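Local coordinates for protein enoyl-CoA hydratase (Thermus thermophilus, PDB 1WZ8) that probably catalyses the reversible hydration of enoyl-CoA thioesters to hydroxyacyl-CoA, as a hexameric member of the crotonase family, at residues A[100-106]-A[214-218]; A[93-97]-A[231-235]. All coordinates share one frame. Numbering follows the deposited sequence.

Overall arrangement
Both contacts tie helix 83-102 of the crotonase fold to the helices near the C-terminus. In contact 1 the C-terminal part of that helix and the loop leading to strand 107-111 receive helix 211-226; in contact 2, one to two turns earlier, the same helix packs on helix 229-241, which follows helix 211-226 in the chain. Their centres lie about 18 Å apart, and they meet where P100 CD packs on D95 O at 3.8 Å. Both second segments also touch neighbouring subunits of the hexamer, one of which they share. An MPD molecule, probably from the crystallisation liquor, lies about 4 Å from the side chain of A93 in contact 2.

Contact 1: A[100-106]-A[214-218]; sequences PLNFPRP and LHHTK
Segment 100-106 begins helical, at the C-terminal part of helix 83-102, and continues from F103 as an extended loop, broken at P104 (phi/psi -66/-30), across the side of helical 214-218. P100, whose ring suits a site where its N has no bond to the preceding turn, offers its carbonyl: K218 NZ donates to P100 O at 2.8 Å. L101 points away, but L101 O lies 3.5 Å from K218 CE. F103 also turns away, its ring edge-to-face with W46, while F103 O takes a weak bond from K218 NZ (3.0 Å). K218, all-trans throughout, reaches the buried main-chain carbonyls of P100, F103 and R105, which its ammonium can serve together, before strand 107-111 of the crotonase core; D127 adds a salt bridge. P104 lies nearest H215 (CA-CA 5.2 Å), with P104 CB 3.7 Å from the centroid of the H215 ring, a CH-pi contact over its face. One water links P104 O (3.0 Å), H215 O (2.8 Å) and H215 ND1 (2.8 Å). R105 NH1 swings back to 3.9 Å from H215 CB, and R105 O accepts from K218 NZ at 2.9 Å. P106, apolar and rigid, sets P106 CG 4.2 Å from L214 CB.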
loop_
_atom_site.group_PDB
_atom_site.type_symbol
_atom_site.label_atom_id
_atom_site.label_comp_id
_atom_site.label_asym_id
_atom_site.label_seq_id
_atom_site.Cartn_x
_atom_site.Cartn_y
_atom_site.Cartn_z
ATOM N N PRO A 100 13.249 13.518 12.430
ATOM C CA PRO A 100 14.518 13.057 11.867
ATOM C C PRO A 100 14.323 12.450 10.471
ATOM O O PRO A 100 15.120 12.692 9.561
ATOM C CB PRO A 100 14.986 12.021 12.883
ATOM C CG PRO A 100 14.393 12.515 14.169
ATOM C CD PRO A 100 13.008 12.911 13.752
ATOM N N LEU A 101 13.255 11.673 10.307
ATOM C CA LEU A 101 12.980 11.029 9.024
ATOM C C LEU A 101 12.760 12.017 7.897
ATOM O O LEU A 101 13.197 11.784 6.769
ATOM C CB LEU A 101 11.755 10.112 9.110
ATOM C CG LEU A 101 11.865 8.767 9.831
ATOM C CD1 LEU A 101 10.614 7.947 9.521
ATOM C CD2 LEU A 101 13.103 8.013 9.368
ATOM N N ASN A 102 12.077 13.117 8.192
ATOM C CA ASN A 102 11.813 14.108 7.162
ATOM C C ASN A 102 12.835 15.238 7.079
ATOM O O ASN A 102 12.725 16.113 6.220
ATOM C CB ASN A 102 10.393 14.662 7.314
ATOM C CG ASN A 102 9.334 13.634 6.945
ATOM O OD1 ASN A 102 9.458 12.939 5.938
ATOM N ND2 ASN A 102 8.289 13.534 7.757
ATOM N N PHE A 103 13.828 15.225 7.966
ATOM C CA PHE A 103 14.869 16.242 7.915
ATOM C C PHE A 103 15.673 15.887 6.666
ATOM O O PHE A 103 15.952 14.720 6.426
ATOM C CB PHE A 103 15.761 16.169 9.152
ATOM C CG PHE A 103 16.748 17.291 9.239
ATOM C CD1 PHE A 103 16.308 18.604 9.377
ATOM C CD2 PHE A 103 18.111 17.046 9.135
ATOM C CE1 PHE A 103 17.214 19.662 9.408
ATOM C CE2 PHE A 103 19.029 18.099 9.166
ATOM C CZ PHE A 103 18.580 19.407 9.300
ATOM N N PRO A 104 16.055 16.887 5.852
ATOM C CA PRO A 104 16.817 16.595 4.630
ATOM C C PRO A 104 18.229 16.027 4.749
ATOM O O PRO A 104 18.673 15.289 3.862
ATOM C CB PRO A 104 16.794 17.927 3.883
ATOM C CG PRO A 104 16.740 18.932 4.999
ATOM C CD PRO A 104 15.735 18.323 5.943
ATOM N N ARG A 105 18.938 16.361 5.821
ATOM C CA ARG A 105 20.305 15.877 5.995
ATOM C C ARG A 105 20.379 14.594 6.820
ATOM O O ARG A 105 19.497 14.308 7.633
ATOM C CB ARG A 105 21.167 16.952 6.671
ATOM C CG ARG A 105 20.944 18.352 6.140
ATOM C CD ARG A 105 21.084 18.392 4.631
ATOM N NE ARG A 105 20.507 19.609 4.072
ATOM C CZ ARG A 105 20.280 19.796 2.777
ATOM N NH1 ARG A 105 20.587 18.841 1.907
ATOM N NH2 ARG A 105 19.733 20.927 2.353
ATOM N N PRO A 106 21.433 13.794 6.604
ATOM C CA PRO A 106 21.608 12.544 7.346
ATOM C C PRO A 106 21.759 12.843 8.829
ATOM O O PRO A 106 22.394 13.829 9.207
ATOM C CB PRO A 106 22.889 11.962 6.750
ATOM C CG PRO A 106 22.849 12.465 5.330
ATOM C CD PRO A 106 22.430 13.908 5.525
ATOM N N LEU A 214 22.706 12.807 -1.173
ATOM C CA LEU A 214 22.394 12.204 0.120
ATOM C C LEU A 214 20.948 12.506 0.515
ATOM O O LEU A 214 20.228 11.628 0.993
ATOM C CB LEU A 214 23.353 12.724 1.200
ATOM C CG LEU A 214 24.760 12.113 1.181
ATOM C CD1 LEU A 214 25.703 12.932 2.051
ATOM C CD2 LEU A 214 24.695 10.667 1.664
ATOM N N HIS A 215 20.531 13.750 0.310
ATOM C CA HIS A 215 19.173 14.163 0.641
ATOM C C HIS A 215 18.182 13.306 -0.145
ATOM O O HIS A 215 17.247 12.736 0.420
ATOM C CB HIS A 215 18.975 15.643 0.291
ATOM C CG HIS A 215 17.553 16.105 0.385
ATOM N ND1 HIS A 215 16.650 15.550 1.265
ATOM C CD2 HIS A 215 16.877 17.064 -0.291
ATOM C CE1 HIS A 215 15.481 16.148 1.132
ATOM N NE2 HIS A 215 15.593 17.072 0.194
ATOM N N HIS A 216 18.401 13.204 -1.449
ATOM C CA HIS A 216 17.513 12.422 -2.301
ATOM C C HIS A 216 17.497 10.930 -1.986
ATOM O O HIS A 216 16.444 10.293 -2.049
ATOM C CB HIS A 216 17.869 12.664 -3.767
ATOM C CG HIS A 216 17.574 14.060 -4.220
ATOM N ND1 HIS A 216 17.850 14.508 -5.493
ATOM C CD2 HIS A 216 17.002 15.101 -3.570
ATOM C CE1 HIS A 216 17.458 15.764 -5.608
ATOM N NE2 HIS A 216 16.941 16.149 -4.457
ATOM N N THR A 217 18.654 10.370 -1.640
ATOM C CA THR A 217 18.723 8.950 -1.317
ATOM C C THR A 217 17.996 8.687 0.000
ATOM O O THR A 217 17.237 7.719 0.119
ATOM C CB THR A 217 20.191 8.465 -1.208
ATOM O OG1 THR A 217 20.864 8.707 -2.450
ATOM C CG2 THR A 217 20.242 6.975 -0.913
ATOM N N LYS A 218 18.237 9.541 0.993
ATOM C CA LYS A 218 17.580 9.394 2.284
ATOM C C LYS A 218 16.077 9.521 2.096
ATOM O O LYS A 218 15.308 8.706 2.599
ATOM C CB LYS A 218 18.051 10.465 3.278
ATOM C CG LYS A 218 17.140 10.598 4.500
ATOM C CD LYS A 218 17.689 11.558 5.540
ATOM C CE LYS A 218 16.705 11.715 6.695
ATOM N NZ LYS A 218 17.280 12.459 7.839
HETATM O O HOH W 1 16.409 13.443 3.019
#

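Contact 2: A[93-97]-A[231-235]; sequences ARDLV and HFELS
Segments 93-97 and 231-235 are both helical, their axes 11.2 Å apart at closest approach and 143° between their N-to-C directions, a roughly antiparallel crossing. This helix-helix packing joins helix 83-102 of the crotonase core to helix 229-241 near the C-terminus. The axes stand far enough apart for large side chains to fill the gap, and the closest CA pair is R94 with E233 at 7.3 Å. F232, chi1 t, points toward 93-97 and supplies a flat apolar filler: F232 CZ lies 4.1 Å from V97 CG2, F232 CE2 is 4.2 Å from R94 CA, and the ring edge nears the backbone, with F232 CZ 4.4 Å from A93 O. L154 of helix 152-155 packs against both V97 and F232. R94, extended with chi1 to chi3 all t, reaches past this ring to E233, whose OE1 is hydrogen-bonded to H219 and H223 of a neighbouring subunit. In the resulting salt bridge, R94 NE donates to E233 OE2, an atom less surely placed, at 2.7 Å and an N-H...O angle of 163°.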
loop_
_atom_site.group_PDB
_atom_site.type_symbol
_atom_site.label_atom_id
_atom_site.label_comp_id
_atom_site.label_asym_id
_atom_site.label_seq_id
_atom_site.Cartn_x
_atom_site.Cartn_y
_atom_site.Cartn_z
ATOM N N ALA A 93 5.241 13.030 20.071
ATOM C CA ALA A 93 5.781 11.679 19.902
ATOM C C ALA A 93 5.861 11.355 18.419
ATOM O O ALA A 93 6.833 10.772 17.942
ATOM C CB ALA A 93 4.884 10.668 20.610
ATOM N N ARG A 94 4.826 11.741 17.682
ATOM C CA ARG A 94 4.805 11.489 16.247
ATOM C C ARG A 94 5.960 12.225 15.573
ATOM O O ARG A 94 6.632 11.676 14.700
ATOM C CB ARG A 94 3.465 11.944 15.653
ATOM C CG ARG A 94 3.389 11.916 14.126
ATOM C CD ARG A 94 1.975 12.279 13.664
ATOM N NE ARG A 94 1.841 12.366 12.211
ATOM C CZ ARG A 94 2.272 13.381 11.473
ATOM N NH1 ARG A 94 2.876 14.415 12.045
ATOM N NH2 ARG A 94 2.087 13.371 10.161
ATOM N N ASP A 95 6.198 13.466 15.990
ATOM C CA ASP A 95 7.269 14.270 15.406
ATOM C C ASP A 95 8.671 13.867 15.852
ATOM O O ASP A 95 9.646 14.127 15.152
ATOM C CB ASP A 95 7.047 15.760 15.699
ATOM C CG ASP A 95 5.898 16.349 14.895
ATOM O OD1 ASP A 95 5.729 15.953 13.727
ATOM O OD2 ASP A 95 5.173 17.211 15.421
ATOM N N LEU A 96 8.776 13.235 17.015
ATOM C CA LEU A 96 10.076 12.808 17.515
ATOM C C LEU A 96 10.666 11.793 16.543
ATOM O O LEU A 96 11.881 11.675 16.424
ATOM C CB LEU A 96 9.938 12.175 18.903
ATOM C CG LEU A 96 11.248 11.805 19.612
ATOM C CD1 LEU A 96 12.079 13.059 19.866
ATOM C CD2 LEU A 96 10.935 11.115 20.929
ATOM N N VAL A 97 9.794 11.069 15.848
ATOM C CA VAL A 97 10.220 10.065 14.878
ATOM C C VAL A 97 10.241 10.622 13.451
ATOM O O VAL A 97 11.215 10.440 12.714
ATOM C CB VAL A 97 9.294 8.821 14.939
ATOM C CG1 VAL A 97 9.646 7.838 13.827
ATOM C CG2 VAL A 97 9.435 8.146 16.295
ATOM N N HIS A 231 0.046 2.720 10.138
ATOM C CA HIS A 231 0.341 1.620 11.052
ATOM C C HIS A 231 0.969 2.176 12.327
ATOM O O HIS A 231 0.622 1.776 13.438
ATOM C CB HIS A 231 1.329 0.641 10.411
ATOM C CG HIS A 231 0.824 -0.007 9.158
ATOM N ND1 HIS A 231 0.428 0.714 8.053
ATOM C CD2 HIS A 231 0.685 -1.313 8.826
ATOM C CE1 HIS A 231 0.064 -0.118 7.093
ATOM N NE2 HIS A 231 0.211 -1.355 7.536
ATOM N N PHE A 232 1.906 3.099 12.151
ATOM C CA PHE A 232 2.602 3.715 13.276
ATOM C C PHE A 232 1.662 4.562 14.127
ATOM O O PHE A 232 1.570 4.376 15.338
ATOM C CB PHE A 232 3.762 4.574 12.759
ATOM C CG PHE A 232 4.360 5.484 13.797
ATOM C CD1 PHE A 232 4.702 5.003 15.056
ATOM C CD2 PHE A 232 4.591 6.825 13.507
ATOM C CE1 PHE A 232 5.270 5.845 16.014
ATOM C CE2 PHE A 232 5.160 7.677 14.459
ATOM C CZ PHE A 232 5.498 7.181 15.716
ATOM N N GLU A 233 0.955 5.484 13.491
ATOM C CA GLU A 233 0.047 6.351 14.229
ATOM C C GLU A 233 -1.056 5.593 14.952
ATOM O O GLU A 233 -1.498 6.007 16.027
ATOM C CB GLU A 233 -0.520 7.412 13.290
ATOM C CG GLU A 233 0.534 8.453 12.929
ATOM C CD GLU A 233 0.075 9.418 11.867
ATOM O OE1 GLU A 233 -1.150 9.591 11.714
ATOM O OE2 GLU A 233 0.946 10.013 11.197
ATOM N N LEU A 234 -1.508 4.485 14.373
ATOM C CA LEU A 234 -2.531 3.681 15.025
ATOM C C LEU A 234 -1.925 3.095 16.305
ATOM O O LEU A 234 -2.569 3.076 17.354
ATOM C CB LEU A 234 -3.001 2.542 14.113
ATOM C CG LEU A 234 -3.801 1.441 14.822
ATOM C CD1 LEU A 234 -5.103 2.011 15.398
ATOM C CD2 LEU A 234 -4.097 0.321 13.845
ATOM N N SER A 235 -0.685 2.625 16.231
ATOM C CA SER A 235 -0.068 2.048 17.429
ATOM C C SER A 235 0.119 3.122 18.494
ATOM O O SER A 235 -0.021 2.850 19.691
ATOM C CB SER A 235 1.287 1.395 17.103
ATOM O OG SER A 235 2.283 2.367 16.850
#